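Local coordinates for protein alcohol dehydrogenase, zinc-containing (Thermotoga maritima, PDB 3IP1) that catalyses the NAD(+)-dependent oxidation of scyllo-inosose to 3-dehydro-scyllo-inosose, a zinc-dependent step that probably belongs to myo-inositol breakdown, at residues 293-298 with 320-326; 310-316 with 334-340. Residues are numbered along the deposited sequence.

Interaction 1 (293-298 with 320-326)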
ATOM      1  N   PRO A 293      13.568  21.650 -12.150  1.00 41.68           N
ATOM      2  CA  PRO A 293      12.368  20.893 -12.511  1.00 42.35           C
ATOM      3  C   PRO A 293      11.487  21.658 -13.471  1.00 42.73           C
ATOM      4  O   PRO A 293      10.732  21.057 -14.220  1.00 43.85           O
ATOM      5  CB  PRO A 293      11.646  20.678 -11.161  1.00 42.43           C
ATOM      6  CG  PRO A 293      12.174  21.719 -10.267  1.00 41.96           C
ATOM      7  CD  PRO A 293      13.598  21.930 -10.701  1.00 41.56           C
ATOM      8  N   GLN A 294      11.601  22.974 -13.469  1.00 42.98           N
ATOM      9  CA  GLN A 294      10.875  23.788 -14.439  1.00 42.84           C
ATOM     10  C   GLN A 294      11.470  23.756 -15.853  1.00 42.17           C
ATOM     11  O   GLN A 294      10.771  24.084 -16.808  1.00 42.71           O
ATOM     12  CB  GLN A 294      10.718  25.222 -13.928  1.00 43.09           C
ATOM     13  CG  GLN A 294      11.995  26.053 -13.950  1.00 44.88           C
ATOM     14  CD  GLN A 294      13.024  25.640 -12.899  1.00 46.65           C
ATOM     15  OE1 GLN A 294      14.211  25.885 -13.076  1.00 47.81           O
ATOM     16  NE2 GLN A 294      12.573  25.014 -11.802  1.00 46.95           N
ATOM     17  N   LEU A 295      12.739  23.357 -16.000  1.00 41.29           N
ATOM     18  CA  LEU A 295      13.329  23.151 -17.344  1.00 40.02           C
ATOM     19  C   LEU A 295      13.120  21.735 -17.895  1.00 38.88           C
ATOM     20  O   LEU A 295      13.016  21.545 -19.110  1.00 38.89           O
ATOM     21  CB  LEU A 295      14.838  23.462 -17.380  1.00 40.47           C
ATOM     22  CG  LEU A 295      15.460  24.796 -16.911  1.00 42.18           C
ATOM     23  CD1 LEU A 295      16.960  24.830 -17.258  1.00 43.51           C
ATOM     24  CD2 LEU A 295      14.743  26.044 -17.468  1.00 41.95           C
ATOM     25  N   VAL A 296      13.096  20.737 -17.014  1.00 36.99           N
ATOM     26  CA  VAL A 296      12.982  19.348 -17.472  1.00 35.17           C
ATOM     27  C   VAL A 296      11.557  18.781 -17.418  1.00 34.08           C
ATOM     28  O   VAL A 296      11.315  17.713 -17.945  1.00 33.37           O
ATOM     29  CB  VAL A 296      13.956  18.388 -16.743  1.00 35.06           C
ATOM     30  CG1 VAL A 296      15.398  18.661 -17.169  1.00 34.52           C
ATOM     31  CG2 VAL A 296      13.777  18.475 -15.224  1.00 33.67           C
ATOM     32  N   TRP A 297      10.630  19.505 -16.796  1.00 32.94           N
ATOM     33  CA  TRP A 297       9.276  19.001 -16.627  1.00 32.37           C
ATOM     34  C   TRP A 297       8.556  18.713 -17.944  1.00 32.53           C
ATOM     35  O   TRP A 297       7.931  17.659 -18.072  1.00 32.42           O
ATOM     36  CB  TRP A 297       8.423  19.940 -15.771  1.00 31.86           C
ATOM     37  CG  TRP A 297       7.322  19.221 -15.092  1.00 31.38           C
ATOM     38  CD1 TRP A 297       6.025  19.141 -15.496  1.00 30.54           C
ATOM     39  CD2 TRP A 297       7.419  18.443 -13.886  1.00 29.68           C
ATOM     40  NE1 TRP A 297       5.301  18.372 -14.615  1.00 29.55           N
ATOM     41  CE2 TRP A 297       6.136  17.925 -13.621  1.00 29.75           C
ATOM     42  CE3 TRP A 297       8.467  18.141 -13.007  1.00 28.38           C
ATOM     43  CZ2 TRP A 297       5.865  17.123 -12.497  1.00 29.42           C
ATOM     44  CZ3 TRP A 297       8.206  17.337 -11.893  1.00 28.66           C
ATOM     45  CH2 TRP A 297       6.912  16.841 -11.650  1.00 28.72           C
ATOM     46  N   PRO A 298       8.616  19.654 -18.919  1.00 32.36           N
ATOM     47  CA  PRO A 298       7.933  19.397 -20.192  1.00 31.78           C
ATOM     48  C   PRO A 298       8.396  18.094 -20.850  1.00 31.55           C
ATOM     49  O   PRO A 298       7.577  17.339 -21.397  1.00 30.77           O
ATOM     50  CB  PRO A 298       8.321  20.616 -21.049  1.00 31.96           C
ATOM     51  CG  PRO A 298       8.592  21.691 -20.057  1.00 32.16           C
ATOM     52  CD  PRO A 298       9.194  21.017 -18.872  1.00 32.28           C
ATOM     53  N   ALA A 320      14.429  23.298  -5.659  1.00 44.07           N
ATOM     54  CA  ALA A 320      14.348  24.358  -6.658  1.00 45.60           C
ATOM     55  C   ALA A 320      13.417  25.448  -6.157  1.00 46.54           C
ATOM     56  O   ALA A 320      12.481  25.169  -5.394  1.00 46.58           O
ATOM     57  CB  ALA A 320      13.831  23.818  -7.963  1.00 45.60           C
ATOM     58  N   ASP A 321      13.645  26.678  -6.607  1.00 47.37           N
ATOM     59  CA  ASP A 321      12.735  27.768  -6.256  1.00 48.36           C
ATOM     60  C   ASP A 321      11.586  27.965  -7.270  1.00 47.88           C
ATOM     61  O   ASP A 321      10.435  28.233  -6.874  1.00 48.50           O
ATOM     62  CB  ASP A 321      13.510  29.069  -6.044  1.00 49.07           C
ATOM     63  CG  ASP A 321      12.748  30.060  -5.190  1.00 51.79           C
ATOM     64  OD1 ASP A 321      12.337  29.690  -4.066  1.00 54.40           O
ATOM     65  OD2 ASP A 321      12.560  31.211  -5.640  1.00 54.23           O
ATOM     66  N   ALA A 322      11.894  27.811  -8.559  1.00 46.62           N
ATOM     67  CA  ALA A 322      10.953  28.128  -9.634  1.00 45.15           C
ATOM     68  C   ALA A 322       9.743  27.172  -9.718  1.00 44.37           C
ATOM     69  O   ALA A 322       9.892  25.961  -9.523  1.00 43.74           O
ATOM     70  CB  ALA A 322      11.688  28.164 -10.956  1.00 45.16           C
ATOM     71  N   LYS A 323       8.564  27.735 -10.013  1.00 42.63           N
ATOM     72  CA  LYS A 323       7.339  26.961 -10.257  1.00 41.56           C
ATOM     73  C   LYS A 323       7.535  25.913 -11.345  1.00 40.41           C
ATOM     74  O   LYS A 323       8.301  26.102 -12.288  1.00 40.42           O
ATOM     75  CB  LYS A 323       6.160  27.852 -10.693  1.00 41.69           C
ATOM     76  CG  LYS A 323       5.793  28.994  -9.778  1.00 42.35           C
ATOM     77  CD  LYS A 323       5.414  28.519  -8.384  1.00 45.07           C
ATOM     78  CE  LYS A 323       4.914  29.681  -7.535  1.00 45.16           C
ATOM     79  NZ  LYS A 323       5.105  29.373  -6.095  1.00 46.28           N
ATOM     80  N   ILE A 324       6.813  24.811 -11.211  1.00 38.67           N
ATOM     81  CA  ILE A 324       6.828  23.751 -12.204  1.00 36.58           C
ATOM     82  C   ILE A 324       5.572  23.896 -13.088  1.00 35.61           C
ATOM     83  O   ILE A 324       4.459  24.073 -12.571  1.00 35.00           O
ATOM     84  CB  ILE A 324       6.864  22.383 -11.502  1.00 36.78           C
ATOM     85  CG1 ILE A 324       8.170  22.236 -10.715  1.00 35.19           C
ATOM     86  CG2 ILE A 324       6.658  21.247 -12.488  1.00 35.37           C
ATOM     87  CD1 ILE A 324       8.032  21.364  -9.516  1.00 34.61           C
ATOM     88  N   PRO A 325       5.752  23.824 -14.424  1.00 34.61           N
ATOM     89  CA  PRO A 325       4.617  23.937 -15.332  1.00 34.03           C
ATOM     90  C   PRO A 325       3.905  22.579 -15.510  1.00 32.80           C
ATOM     91  O   PRO A 325       4.066  21.892 -16.527  1.00 33.02           O
ATOM     92  CB  PRO A 325       5.263  24.460 -16.633  1.00 34.26           C
ATOM     93  CG  PRO A 325       6.683  23.920 -16.595  1.00 34.14           C
ATOM     94  CD  PRO A 325       7.004  23.539 -15.154  1.00 34.55           C
ATOM     95  N   LEU A 326       3.115  22.235 -14.502  1.00 31.64           N
ATOM     96  CA  LEU A 326       2.355  20.995 -14.432  1.00 30.70           C
ATOM     97  C   LEU A 326       1.115  20.999 -15.328  1.00 29.85           C
ATOM     98  O   LEU A 326       0.262  21.863 -15.233  1.00 28.19           O
ATOM     99  CB  LEU A 326       1.937  20.734 -12.972  1.00 30.06           C
ATOM    100  CG  LEU A 326       0.961  19.588 -12.695  1.00 30.26           C
ATOM    101  CD1 LEU A 326       1.565  18.263 -13.158  1.00 26.30           C
ATOM    102  CD2 LEU A 326       0.596  19.538 -11.198  1.00 28.53           C
TER
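This is mainly apolar packing, with the amide of Q294 laid along it and no hydrogen bond across: the first turn and a half of helix 293-306 (293-298) rests on an extended segment ending in the short strand 324-326, at the dimer-facing side of the nucleotide-binding domain. The axes of 293-298 and 324-326 come within 7.1 Å at 27°, roughly codirectional. W297, Q294 and I324 bury the most surface, and W297 supplies the aromatic face: I324 CG2 lies 3.3 Å from the centroid of the five-membered ring of W297, 17° off its normal, a CH-pi contact. A beta-branched side chain suits this place, since the branch methyl CG2, held close to the backbone, can sit over the ring while CG1 reaches P293. L326 CD1 approaches W297 NE1 at 4.0 Å, and that nitrogen makes a weak hydrogen bond to E301. One turn earlier, the compact ring of P293 places P293 CD 3.3 Å from A320 CB and P293 CB 3.8 Å from I324 CG1. Q294 CB is 3.1 Å from K323 O; Q294 NE2 is 3.4 Å from A322 CB and has no polar partner. P325, centre of an inverse gamma turn, sets P325 CD 3.9 Å from W297 CB. I324 and L326 pair antiparallel with a strand of the second subunit, so the helix backs an intersubunit beta ladder, as in zinc-containing alcohol dehydrogenase dimers joined through their Rossmann domains.

Interaction 2 (310-316 with 334-340)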
ATOM      1  N   ILE A 310       1.834   2.841 -17.731  1.00 26.93           N
ATOM      2  CA  ILE A 310       1.035   3.759 -16.928  1.00 26.23           C
ATOM      3  C   ILE A 310       1.547   3.676 -15.503  1.00 25.29           C
ATOM      4  O   ILE A 310       2.522   2.972 -15.247  1.00 24.68           O
ATOM      5  CB  ILE A 310      -0.479   3.451 -16.998  1.00 26.48           C
ATOM      6  CG1 ILE A 310      -0.761   1.986 -16.641  1.00 25.82           C
ATOM      7  CG2 ILE A 310      -1.037   3.814 -18.372  1.00 26.39           C
ATOM      8  CD1 ILE A 310      -2.264   1.704 -16.391  1.00 26.82           C
ATOM      9  N   ASN A 311       0.915   4.406 -14.587  1.00 24.42           N
ATOM     10  CA  ASN A 311       1.318   4.380 -13.180  1.00 24.73           C
ATOM     11  C   ASN A 311       2.732   4.929 -12.895  1.00 24.39           C
ATOM     12  O   ASN A 311       3.345   4.552 -11.906  1.00 24.30           O
ATOM     13  CB  ASN A 311       1.137   2.960 -12.602  1.00 25.02           C
ATOM     14  CG  ASN A 311      -0.321   2.563 -12.522  1.00 26.57           C
ATOM     15  OD1 ASN A 311      -1.151   3.300 -11.972  1.00 27.78           O
ATOM     16  ND2 ASN A 311      -0.654   1.405 -13.078  1.00 28.76           N
ATOM     17  N   ALA A 312       3.238   5.817 -13.760  1.00 24.13           N
ATOM     18  CA  ALA A 312       4.533   6.463 -13.505  1.00 24.17           C
ATOM     19  C   ALA A 312       4.440   7.333 -12.270  1.00 23.40           C
ATOM     20  O   ALA A 312       3.410   7.950 -12.008  1.00 23.61           O
ATOM     21  CB  ALA A 312       4.987   7.305 -14.691  1.00 23.90           C
ATOM     22  N   THR A 313       5.525   7.363 -11.516  1.00 22.94           N
ATOM     23  CA  THR A 313       5.675   8.269 -10.401  1.00 22.93           C
ATOM     24  C   THR A 313       6.823   9.241 -10.691  1.00 22.94           C
ATOM     25  O   THR A 313       7.911   8.821 -11.118  1.00 22.96           O
ATOM     26  CB  THR A 313       5.945   7.481  -9.098  1.00 23.18           C
ATOM     27  OG1 THR A 313       4.777   6.731  -8.765  1.00 22.17           O
ATOM     28  CG2 THR A 313       6.284   8.432  -7.938  1.00 21.88           C
ATOM     29  N   VAL A 314       6.594  10.538 -10.487  1.00 23.15           N
ATOM     30  CA  VAL A 314       7.707  11.475 -10.526  1.00 22.74           C
ATOM     31  C   VAL A 314       8.031  11.876  -9.100  1.00 23.49           C
ATOM     32  O   VAL A 314       7.204  12.446  -8.404  1.00 21.93           O
ATOM     33  CB  VAL A 314       7.452  12.729 -11.358  1.00 22.90           C
ATOM     34  CG1 VAL A 314       8.767  13.524 -11.511  1.00 22.17           C
ATOM     35  CG2 VAL A 314       6.915  12.377 -12.700  1.00 22.92           C
ATOM     36  N   ALA A 315       9.240  11.534  -8.669  1.00 23.97           N
ATOM     37  CA  ALA A 315       9.681  11.886  -7.327  1.00 24.61           C
ATOM     38  C   ALA A 315      10.601  13.103  -7.443  1.00 25.69           C
ATOM     39  O   ALA A 315      11.561  13.090  -8.234  1.00 25.65           O
ATOM     40  CB  ALA A 315      10.401  10.696  -6.678  1.00 23.90           C
ATOM     41  N   ILE A 316      10.286  14.155  -6.683  1.00 26.60           N
ATOM     42  CA  ILE A 316      11.075  15.395  -6.695  1.00 27.86           C
ATOM     43  C   ILE A 316      11.938  15.481  -5.444  1.00 28.63           C
ATOM     44  O   ILE A 316      11.422  15.578  -4.338  1.00 28.15           O
ATOM     45  CB  ILE A 316      10.173  16.649  -6.812  1.00 28.42           C
ATOM     46  CG1 ILE A 316       9.352  16.596  -8.106  1.00 30.27           C
ATOM     47  CG2 ILE A 316      11.034  17.944  -6.813  1.00 28.04           C
ATOM     48  CD1 ILE A 316       8.051  17.426  -8.070  1.00 33.53           C
ATOM     49  N   ARG A 334      -2.537   9.335 -17.991  1.00 23.92           N
ATOM     50  CA  ARG A 334      -1.560   8.240 -17.921  1.00 24.15           C
ATOM     51  C   ARG A 334      -1.513   7.580 -16.542  1.00 24.08           C
ATOM     52  O   ARG A 334      -0.618   6.772 -16.259  1.00 24.53           O
ATOM     53  CB  ARG A 334      -0.165   8.714 -18.358  1.00 23.90           C
ATOM     54  CG  ARG A 334      -0.146   9.574 -19.624  1.00 24.68           C
ATOM     55  CD  ARG A 334      -0.830   8.899 -20.833  1.00 26.43           C
ATOM     56  NE  ARG A 334      -0.173   7.644 -21.212  1.00 26.19           N
ATOM     57  CZ  ARG A 334      -0.794   6.469 -21.256  1.00 26.11           C
ATOM     58  NH1 ARG A 334      -0.132   5.379 -21.607  1.00 26.11           N
ATOM     59  NH2 ARG A 334      -2.089   6.398 -20.985  1.00 22.93           N
ATOM     60  N   ARG A 335      -2.464   7.944 -15.686  1.00 23.61           N
ATOM     61  CA  ARG A 335      -2.558   7.368 -14.334  1.00 24.69           C
ATOM     62  C   ARG A 335      -1.235   7.528 -13.568  1.00 24.06           C
ATOM     63  O   ARG A 335      -0.722   6.581 -12.951  1.00 24.30           O
ATOM     64  CB  ARG A 335      -2.988   5.884 -14.411  1.00 23.76           C
ATOM     65  CG  ARG A 335      -3.822   5.437 -13.233  1.00 25.28           C
ATOM     66  CD  ARG A 335      -4.024   3.919 -13.249  1.00 24.44           C
ATOM     67  NE  ARG A 335      -5.059   3.533 -12.309  1.00 24.25           N
ATOM     68  CZ  ARG A 335      -4.839   3.162 -11.054  1.00 24.95           C
ATOM     69  NH1 ARG A 335      -5.864   2.856 -10.275  1.00 26.62           N
ATOM     70  NH2 ARG A 335      -3.603   3.090 -10.588  1.00 24.58           N
ATOM     71  N   ALA A 336      -0.696   8.738 -13.609  1.00 23.16           N
ATOM     72  CA  ALA A 336       0.622   9.007 -13.055  1.00 23.06           C
ATOM     73  C   ALA A 336       0.496   9.846 -11.799  1.00 22.98           C
ATOM     74  O   ALA A 336      -0.571  10.375 -11.497  1.00 22.60           O
ATOM     75  CB  ALA A 336       1.515   9.685 -14.097  1.00 22.28           C
ATOM     76  N   GLN A 337       1.570   9.909 -11.028  1.00 23.34           N
ATOM     77  CA  GLN A 337       1.569  10.707  -9.804  1.00 24.19           C
ATOM     78  C   GLN A 337       2.919  11.396  -9.537  1.00 24.09           C
ATOM     79  O   GLN A 337       3.932  11.079 -10.145  1.00 22.76           O
ATOM     80  CB  GLN A 337       1.129   9.880  -8.575  1.00 24.97           C
ATOM     81  CG  GLN A 337       1.846   8.526  -8.372  1.00 27.24           C
ATOM     82  CD  GLN A 337       1.295   7.369  -9.270  1.00 31.31           C
ATOM     83  OE1 GLN A 337       0.105   7.316  -9.642  1.00 34.29           O
ATOM     84  NE2 GLN A 337       2.175   6.452  -9.615  1.00 32.58           N
ATOM     85  N   ILE A 338       2.884  12.336  -8.600  1.00 24.50           N
ATOM     86  CA  ILE A 338       4.010  13.178  -8.254  1.00 24.74           C
ATOM     87  C   ILE A 338       4.133  13.175  -6.741  1.00 24.61           C
ATOM     88  O   ILE A 338       3.183  13.520  -6.044  1.00 24.25           O
ATOM     89  CB  ILE A 338       3.753  14.660  -8.678  1.00 25.35           C
ATOM     90  CG1 ILE A 338       3.446  14.763 -10.184  1.00 26.35           C
ATOM     91  CG2 ILE A 338       4.949  15.556  -8.280  1.00 23.39           C
ATOM     92  CD1 ILE A 338       2.857  16.094 -10.564  1.00 27.35           C
ATOM     93  N   VAL A 339       5.305  12.793  -6.253  1.00 25.11           N
ATOM     94  CA  VAL A 339       5.606  12.823  -4.824  1.00 26.59           C
ATOM     95  C   VAL A 339       6.824  13.717  -4.574  1.00 27.13           C
ATOM     96  O   VAL A 339       7.788  13.737  -5.347  1.00 27.90           O
ATOM     97  CB  VAL A 339       5.846  11.386  -4.213  1.00 26.31           C
ATOM     98  CG1 VAL A 339       4.637  10.468  -4.449  1.00 27.22           C
ATOM     99  CG2 VAL A 339       7.095  10.730  -4.786  1.00 28.17           C
ATOM    100  N   GLY A 340       6.777  14.473  -3.493  1.00 27.43           N
ATOM    101  CA  GLY A 340       7.949  15.176  -3.052  1.00 27.27           C
ATOM    102  C   GLY A 340       8.654  14.331  -2.009  1.00 28.06           C
ATOM    103  O   GLY A 340       8.031  13.511  -1.327  1.00 28.95           O
TER
HETATM  104  O   HOH W   1      -0.212   4.672  -9.570  1.00 36.51           O
HETATM  105  O   HOH W   2       2.175   6.790 -16.245  1.00 19.70           O
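Strands 313-316 and 337-340 lie side by side in parallel register, T313 facing Q337 and I316 facing G340, and nearly all their facing polar groups are paired. The backbone ladder runs from Q337 N to A312 O (2.9 Å), V314 N to Q337 O (2.7 Å), V339 N to V314 O (2.9 Å) and I316 N to V339 O (2.9 Å). At the start of the strands and in the loops before them, side chains and water continue the pairing. Q337 NE2 donates to T313 OG1 at 2.8 Å and, weakly, to N311 O at 3.2 Å; Q337 OE1 receives water 1 (2.7 Å) and R207 of the second subunit. Asparagine tolerates the left-handed backbone of position 311 (64/26) better than most residues; separately, N311 OD1 accepts from R335 NH2 at 2.8 Å and from water 1 at 2.9 Å. N311 N donates to R334 O at 3.3 Å. Water 2 joins A312 N (2.9 Å) to R334 O (2.8 Å), and the R334 guanidinium turns to A307 O. V314, I316 and I338 make an apolar face, I316 CD1 lying 3.6 Å from I338 CG2; the other carries A315 and V339 beside polar T313 and Q337. Strand 337-340, outermost within the chain, thus has one edge satisfied by 313-316 and the other by the second subunit, so buried polar groups find partners.

Interactions 1 and 2 are neighbouring layers of one Rossmann-type domain, their centres 15 Å apart and their segments alternating along the chain. Helix 293-306 leads into strand 313-316, which is followed by strand 324-326 and then by helix 328-333 and strand 337-340. The indole of W297 joins the layers: W297 CH2 is 3.8 Å from both V314 CG1 and I316 CD1, and W297 CZ2 is 3.7 Å from I338 CD1, which L326 CD1 reaches at 3.6 Å. Both contacts touch the second subunit. Toward the active site, the side chain of A320 lies about 11 Å from that of H73, a probable charge-relay residue, and that of A315 about 9 Å from that of I225, which probably binds NAD(+).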